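PDB 6F4V: kallistatin from Homo sapiens, which inhibits tissue kallikrein as a serpin, forming a stable equimolar complex with the protease and being cleaved at its reactive site. Local coordinates for residues Ala10-Ser22 / Arg241-Met253. Sequence-based numbering, arbitrary orientation.
With EDO (1,2-ethanediol), chain F.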
loop_
_atom_site.group_PDB
_atom_site.type_symbol
_atom_site.label_atom_id
_atom_site.label_comp_id
_atom_site.label_asym_id
_atom_site.label_seq_id
_atom_site.Cartn_x
_atom_site.Cartn_y
_atom_site.Cartn_z
ATOM N N ALA A 10 -9.976 -2.816 -2.688
ATOM C CA ALA A 10 -9.963 -1.511 -3.354
ATOM C C ALA A 10 -10.755 -0.473 -2.551
ATOM O O ALA A 10 -10.334 0.670 -2.444
ATOM C CB ALA A 10 -10.497 -1.618 -4.767
ATOM N N ASP A 11 -11.892 -0.884 -1.997
ATOM C CA ASP A 11 -12.706 -0.015 -1.138
ATOM C C ASP A 11 -11.885 0.463 0.021
ATOM O O ASP A 11 -11.898 1.640 0.327
ATOM C CB ASP A 11 -13.970 -0.768 -0.658
ATOM C CG ASP A 11 -14.760 -0.023 0.434
ATOM O OD1 ASP A 11 -15.410 0.959 0.066
ATOM O OD2 ASP A 11 -14.719 -0.414 1.647
ATOM N N PHE A 12 -11.201 -0.457 0.709
ATOM C CA PHE A 12 -10.344 -0.064 1.816
ATOM C C PHE A 12 -9.254 0.909 1.379
ATOM O O PHE A 12 -9.014 1.929 2.053
ATOM C CB PHE A 12 -9.714 -1.271 2.486
ATOM C CG PHE A 12 -8.827 -0.912 3.616
ATOM C CD1 PHE A 12 -9.373 -0.476 4.819
ATOM C CD2 PHE A 12 -7.460 -0.927 3.479
ATOM C CE1 PHE A 12 -8.568 -0.089 5.875
ATOM C CE2 PHE A 12 -6.644 -0.544 4.543
ATOM C CZ PHE A 12 -7.208 -0.143 5.757
ATOM N N ALA A 13 -8.588 0.575 0.256
ATOM C CA ALA A 13 -7.516 1.444 -0.286
ATOM C C ALA A 13 -7.927 2.891 -0.406
ATOM O O ALA A 13 -7.247 3.803 0.114
ATOM C CB ALA A 13 -7.047 0.949 -1.625
ATOM N N PHE A 14 -9.070 3.103 -1.044
ATOM C CA PHE A 14 -9.547 4.457 -1.286
ATOM C C PHE A 14 -10.163 5.145 -0.056
ATOM O O PHE A 14 -10.064 6.363 0.069
ATOM C CB PHE A 14 -10.421 4.513 -2.534
ATOM C CG PHE A 14 -9.622 4.275 -3.803
ATOM C CD1 PHE A 14 -8.750 5.251 -4.279
ATOM C CD2 PHE A 14 -9.683 3.061 -4.479
ATOM C CE1 PHE A 14 -7.967 5.033 -5.416
ATOM C CE2 PHE A 14 -8.884 2.834 -5.613
ATOM C CZ PHE A 14 -8.048 3.824 -6.088
ATOM N N ARG A 15 -10.727 4.369 0.864
ATOM C CA ARG A 15 -11.177 4.912 2.156
ATOM C C ARG A 15 -9.991 5.412 2.975
ATOM O O ARG A 15 -10.057 6.510 3.572
ATOM C CB ARG A 15 -11.995 3.889 2.954
ATOM C CG ARG A 15 -13.471 3.803 2.529
ATOM C CD ARG A 15 -14.311 3.042 3.542
ATOM N NE ARG A 15 -13.974 1.641 3.523
ATOM C CZ ARG A 15 -13.467 0.914 4.521
ATOM N NH1 ARG A 15 -13.262 1.391 5.745
ATOM N NH2 ARG A 15 -13.196 -0.363 4.272
ATOM N N PHE A 16 -8.905 4.618 3.010
ATOM C CA PHE A 16 -7.714 4.999 3.758
ATOM C C PHE A 16 -7.108 6.271 3.163
ATOM O O PHE A 16 -6.788 7.218 3.887
ATOM C CB PHE A 16 -6.689 3.863 3.811
ATOM C CG PHE A 16 -5.549 4.110 4.755
ATOM C CD1 PHE A 16 -4.417 4.826 4.349
ATOM C CD2 PHE A 16 -5.573 3.601 6.028
ATOM C CE1 PHE A 16 -3.372 5.063 5.214
ATOM C CE2 PHE A 16 -4.511 3.821 6.907
ATOM C CZ PHE A 16 -3.401 4.550 6.497
ATOM N N TYR A 17 -6.944 6.281 1.851
ATOM C CA TYR A 17 -6.401 7.453 1.137
ATOM C C TYR A 17 -7.234 8.691 1.494
ATOM O O TYR A 17 -6.705 9.763 1.821
ATOM C CB TYR A 17 -6.354 7.230 -0.381
ATOM C CG TYR A 17 -5.768 8.438 -1.044
ATOM C CD1 TYR A 17 -4.415 8.610 -1.129
ATOM C CD2 TYR A 17 -6.584 9.497 -1.416
ATOM C CE1 TYR A 17 -3.869 9.788 -1.639
ATOM C CE2 TYR A 17 -6.068 10.704 -1.887
ATOM C CZ TYR A 17 -4.712 10.849 -2.010
ATOM O OH TYR A 17 -4.204 12.073 -2.464
ATOM N N TYR A 18 -8.536 8.561 1.357
ATOM C CA TYR A 18 -9.412 9.722 1.559
ATOM C C TYR A 18 -9.254 10.321 2.962
ATOM O O TYR A 18 -9.213 11.537 3.120
ATOM C CB TYR A 18 -10.853 9.361 1.321
ATOM C CG TYR A 18 -11.766 10.572 1.389
ATOM C CD1 TYR A 18 -11.967 11.367 0.258
ATOM C CD2 TYR A 18 -12.415 10.924 2.569
ATOM C CE1 TYR A 18 -12.810 12.472 0.302
ATOM C CE2 TYR A 18 -13.269 12.039 2.621
ATOM C CZ TYR A 18 -13.461 12.798 1.477
ATOM O OH TYR A 18 -14.290 13.915 1.467
ATOM N N LEU A 19 -9.161 9.460 3.962
ATOM C CA LEU A 19 -8.997 9.894 5.364
ATOM C C LEU A 19 -7.677 10.663 5.522
ATOM O O LEU A 19 -7.660 11.776 6.062
ATOM C CB LEU A 19 -9.058 8.695 6.317
ATOM C CG LEU A 19 -8.840 8.983 7.833
ATOM C CD1 LEU A 19 -9.325 7.847 8.698
ATOM C CD2 LEU A 19 -7.390 9.170 8.201
ATOM N N ILE A 20 -6.582 10.114 4.989
ATOM C CA ILE A 20 -5.277 10.764 5.111
ATOM C C ILE A 20 -5.279 12.105 4.390
ATOM O O ILE A 20 -4.806 13.116 4.921
ATOM C CB ILE A 20 -4.109 9.919 4.501
ATOM C CG1 ILE A 20 -4.041 8.525 5.137
ATOM C CG2 ILE A 20 -2.763 10.631 4.676
ATOM C CD1 ILE A 20 -3.874 8.508 6.635
ATOM N N ALA A 21 -5.791 12.106 3.179
ATOM C CA ALA A 21 -5.800 13.313 2.343
ATOM C C ALA A 21 -6.654 14.419 2.948
ATOM O O ALA A 21 -6.359 15.596 2.793
ATOM C CB ALA A 21 -6.294 12.992 0.952
ATOM N N SER A 22 -7.733 14.024 3.610
ATOM C CA SER A 22 -8.622 15.014 4.196
ATOM C C SER A 22 -8.106 15.486 5.567
ATOM O O SER A 22 -8.284 16.660 5.900
ATOM C CB SER A 22 -10.051 14.483 4.157
ATOM O OG SER A 22 -10.170 13.483 5.066
ATOM N N ARG A 241 -8.101 18.662 -4.725
ATOM C CA ARG A 241 -9.210 18.254 -3.855
ATOM C C ARG A 241 -10.421 17.746 -4.607
ATOM O O ARG A 241 -11.062 16.783 -4.150
ATOM C CB ARG A 241 -9.653 19.352 -2.859
ATOM C CG ARG A 241 -8.844 19.385 -1.568
ATOM C CD ARG A 241 -8.841 18.054 -0.817
ATOM N NE ARG A 241 -10.143 17.653 -0.273
ATOM C CZ ARG A 241 -10.445 16.430 0.181
ATOM N NH1 ARG A 241 -9.561 15.436 0.119
ATOM N NH2 ARG A 241 -11.657 16.199 0.688
ATOM N N GLU A 242 -10.734 18.363 -5.742
ATOM C CA GLU A 242 -11.882 17.939 -6.547
ATOM C C GLU A 242 -11.743 16.487 -7.054
ATOM O O GLU A 242 -12.717 15.702 -7.125
ATOM C CB GLU A 242 -12.091 18.856 -7.754
ATOM C CG GLU A 242 -12.322 20.316 -7.359
ATOM C CD GLU A 242 -13.163 21.106 -8.357
ATOM O OE1 GLU A 242 -13.520 22.260 -7.999
ATOM O OE2 GLU A 242 -13.497 20.594 -9.468
ATOM N N ILE A 243 -10.518 16.114 -7.392
ATOM C CA ILE A 243 -10.273 14.758 -7.847
ATOM C C ILE A 243 -10.289 13.788 -6.672
ATOM O O ILE A 243 -10.865 12.683 -6.754
ATOM C CB ILE A 243 -8.943 14.690 -8.621
ATOM C CG1 ILE A 243 -8.958 15.645 -9.833
ATOM C CG2 ILE A 243 -8.670 13.277 -9.044
ATOM C CD1 ILE A 243 -10.131 15.478 -10.762
ATOM N N GLU A 244 -9.713 14.209 -5.550
ATOM C CA GLU A 244 -9.724 13.358 -4.353
ATOM C C GLU A 244 -11.151 13.017 -3.900
ATOM O O GLU A 244 -11.407 11.888 -3.449
ATOM C CB GLU A 244 -8.915 14.012 -3.231
ATOM C CG GLU A 244 -7.414 14.016 -3.502
ATOM C CD GLU A 244 -6.594 14.659 -2.392
ATOM O OE1 GLU A 244 -7.100 15.572 -1.724
ATOM O OE2 GLU A 244 -5.431 14.286 -2.180
ATOM N N GLU A 245 -12.092 13.964 -4.068
ATOM C CA GLU A 245 -13.506 13.753 -3.682
ATOM C C GLU A 245 -14.173 12.664 -4.483
ATOM O O GLU A 245 -15.137 12.104 -4.019
ATOM C CB GLU A 245 -14.376 15.001 -3.832
ATOM C CG GLU A 245 -14.025 16.140 -2.908
ATOM C CD GLU A 245 -14.400 15.948 -1.458
ATOM O OE1 GLU A 245 -14.907 14.889 -1.003
ATOM O OE2 GLU A 245 -14.170 16.951 -0.755
ATOM N N VAL A 246 -13.655 12.356 -5.669
ATOM C CA VAL A 246 -14.240 11.330 -6.518
ATOM C C VAL A 246 -13.304 10.128 -6.735
ATOM O O VAL A 246 -13.581 9.281 -7.603
ATOM C CB VAL A 246 -14.710 11.924 -7.881
ATOM C CG1 VAL A 246 -15.821 12.958 -7.657
ATOM C CG2 VAL A 246 -13.565 12.505 -8.693
ATOM N N LEU A 247 -12.210 10.050 -5.964
ATOM C CA LEU A 247 -11.240 8.972 -6.151
ATOM C C LEU A 247 -11.751 7.681 -5.456
ATOM O O LEU A 247 -11.595 7.497 -4.228
ATOM C CB LEU A 247 -9.891 9.404 -5.622
ATOM C CG LEU A 247 -8.726 8.529 -6.050
ATOM C CD1 LEU A 247 -8.374 8.676 -7.522
ATOM C CD2 LEU A 247 -7.523 8.857 -5.182
ATOM N N THR A 248 -12.397 6.824 -6.247
ATOM C CA THR A 248 -13.043 5.624 -5.760
ATOM C C THR A 248 -12.630 4.444 -6.629
ATOM O O THR A 248 -12.128 4.629 -7.729
ATOM C CB THR A 248 -14.579 5.736 -5.898
ATOM O OG1 THR A 248 -14.892 5.943 -7.285
ATOM C CG2 THR A 248 -15.130 6.884 -5.062
ATOM N N PRO A 249 -12.899 3.220 -6.165
ATOM C CA PRO A 249 -12.663 2.063 -7.060
ATOM C C PRO A 249 -13.414 2.177 -8.375
ATOM O O PRO A 249 -12.843 1.878 -9.426
ATOM C CB PRO A 249 -13.174 0.874 -6.246
ATOM C CG PRO A 249 -13.048 1.318 -4.847
ATOM C CD PRO A 249 -13.390 2.792 -4.853
ATOM N N GLU A 250 -14.641 2.703 -8.323
ATOM C CA GLU A 250 -15.452 2.881 -9.520
ATOM C C GLU A 250 -14.820 3.879 -10.489
ATOM O O GLU A 250 -14.832 3.660 -11.693
ATOM C CB GLU A 250 -16.900 3.301 -9.165
ATOM C CG GLU A 250 -17.661 2.237 -8.383
ATOM C CD GLU A 250 -17.228 2.064 -6.921
ATOM O OE1 GLU A 250 -16.633 2.992 -6.308
ATOM O OE2 GLU A 250 -17.507 0.971 -6.365
ATOM N N MET A 251 -14.223 4.950 -9.971
ATOM C CA MET A 251 -13.559 5.912 -10.831
ATOM C C MET A 251 -12.291 5.304 -11.464
ATOM O O MET A 251 -12.039 5.510 -12.659
ATOM C CB MET A 251 -13.201 7.176 -10.071
ATOM C CG MET A 251 -12.725 8.333 -10.918
ATOM S SD MET A 251 -13.905 8.794 -12.191
ATOM C CE MET A 251 -15.235 9.468 -11.210
ATOM N N LEU A 252 -11.515 4.556 -10.674
ATOM C CA LEU A 252 -10.319 3.898 -11.217
ATOM C C LEU A 252 -10.717 2.965 -12.376
ATOM O O LEU A 252 -10.077 2.966 -13.418
ATOM C CB LEU A 252 -9.592 3.116 -10.126
ATOM C CG LEU A 252 -8.255 2.500 -10.573
ATOM C CD1 LEU A 252 -7.243 3.606 -10.889
ATOM C CD2 LEU A 252 -7.771 1.548 -9.493
ATOM N N MET A 253 -11.807 2.222 -12.196
ATOM C CA MET A 253 -12.296 1.327 -13.253
ATOM C C MET A 253 -12.815 2.052 -14.459
ATOM O O MET A 253 -12.602 1.599 -15.578
ATOM C CB MET A 253 -13.307 0.321 -12.715
ATOM C CG MET A 253 -12.589 -0.759 -11.878
ATOM S SD MET A 253 -11.307 -1.701 -12.780
ATOM C CE MET A 253 -9.774 -1.021 -12.158
HETATM C C1 EDO F . -14.594 9.977 -1.451
HETATM O O1 EDO F . -15.857 9.471 -1.881
HETATM C C2 EDO F . -13.492 9.279 -2.235
HETATM O O2 EDO F . -13.206 8.021 -1.624
HETATM O O HOH W 1 -9.810 8.088 -2.146
HETATM O O HOH W 2 -5.816 16.670 0.360
#
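Tyr17 OH donates to Glu244 OE2 at 2.5 Å, meeting the carboxylate on its anti side, and the next residue's hydroxyl, Tyr18 OH, gives its proton to Glu245 OE1 (2.7 Å) on the syn side. Both phenols belong to the N-terminal helix of the serpin fold, set against segment 241-253, where a type I turn (Glu244 to Leu247) follows a short helix. Arg241, its chain folded back at chi2 and chi3, joins the two acids: NH1 bonds Glu244 OE1, while NH2 holds Glu245 OE2 only weakly. A water links Glu244 OE1 to Ala21 O, and Glu244 OE2 also forms a salt bridge with a basic side chain of another protein chain. Replacing Glu244 with an alanine would probably leave the Tyr17 hydroxyl without its acceptor and Arg241 with one carboxylate mate fewer. Beyond this network, the Leu247 and Phe14 side chains cross at about a right angle, Leu247 CG lying 3.6 Å from Phe14 CE1. Thr248 C covers one ring face, Leu252 CD2 the edge. A second water bridges Phe14 O and Leu247 O. At the far end Pro249 CG packs 3.9 Å from Ala10 CB; Thr248 before it N-caps helix 249-258, OG1 accepting from Met251 N.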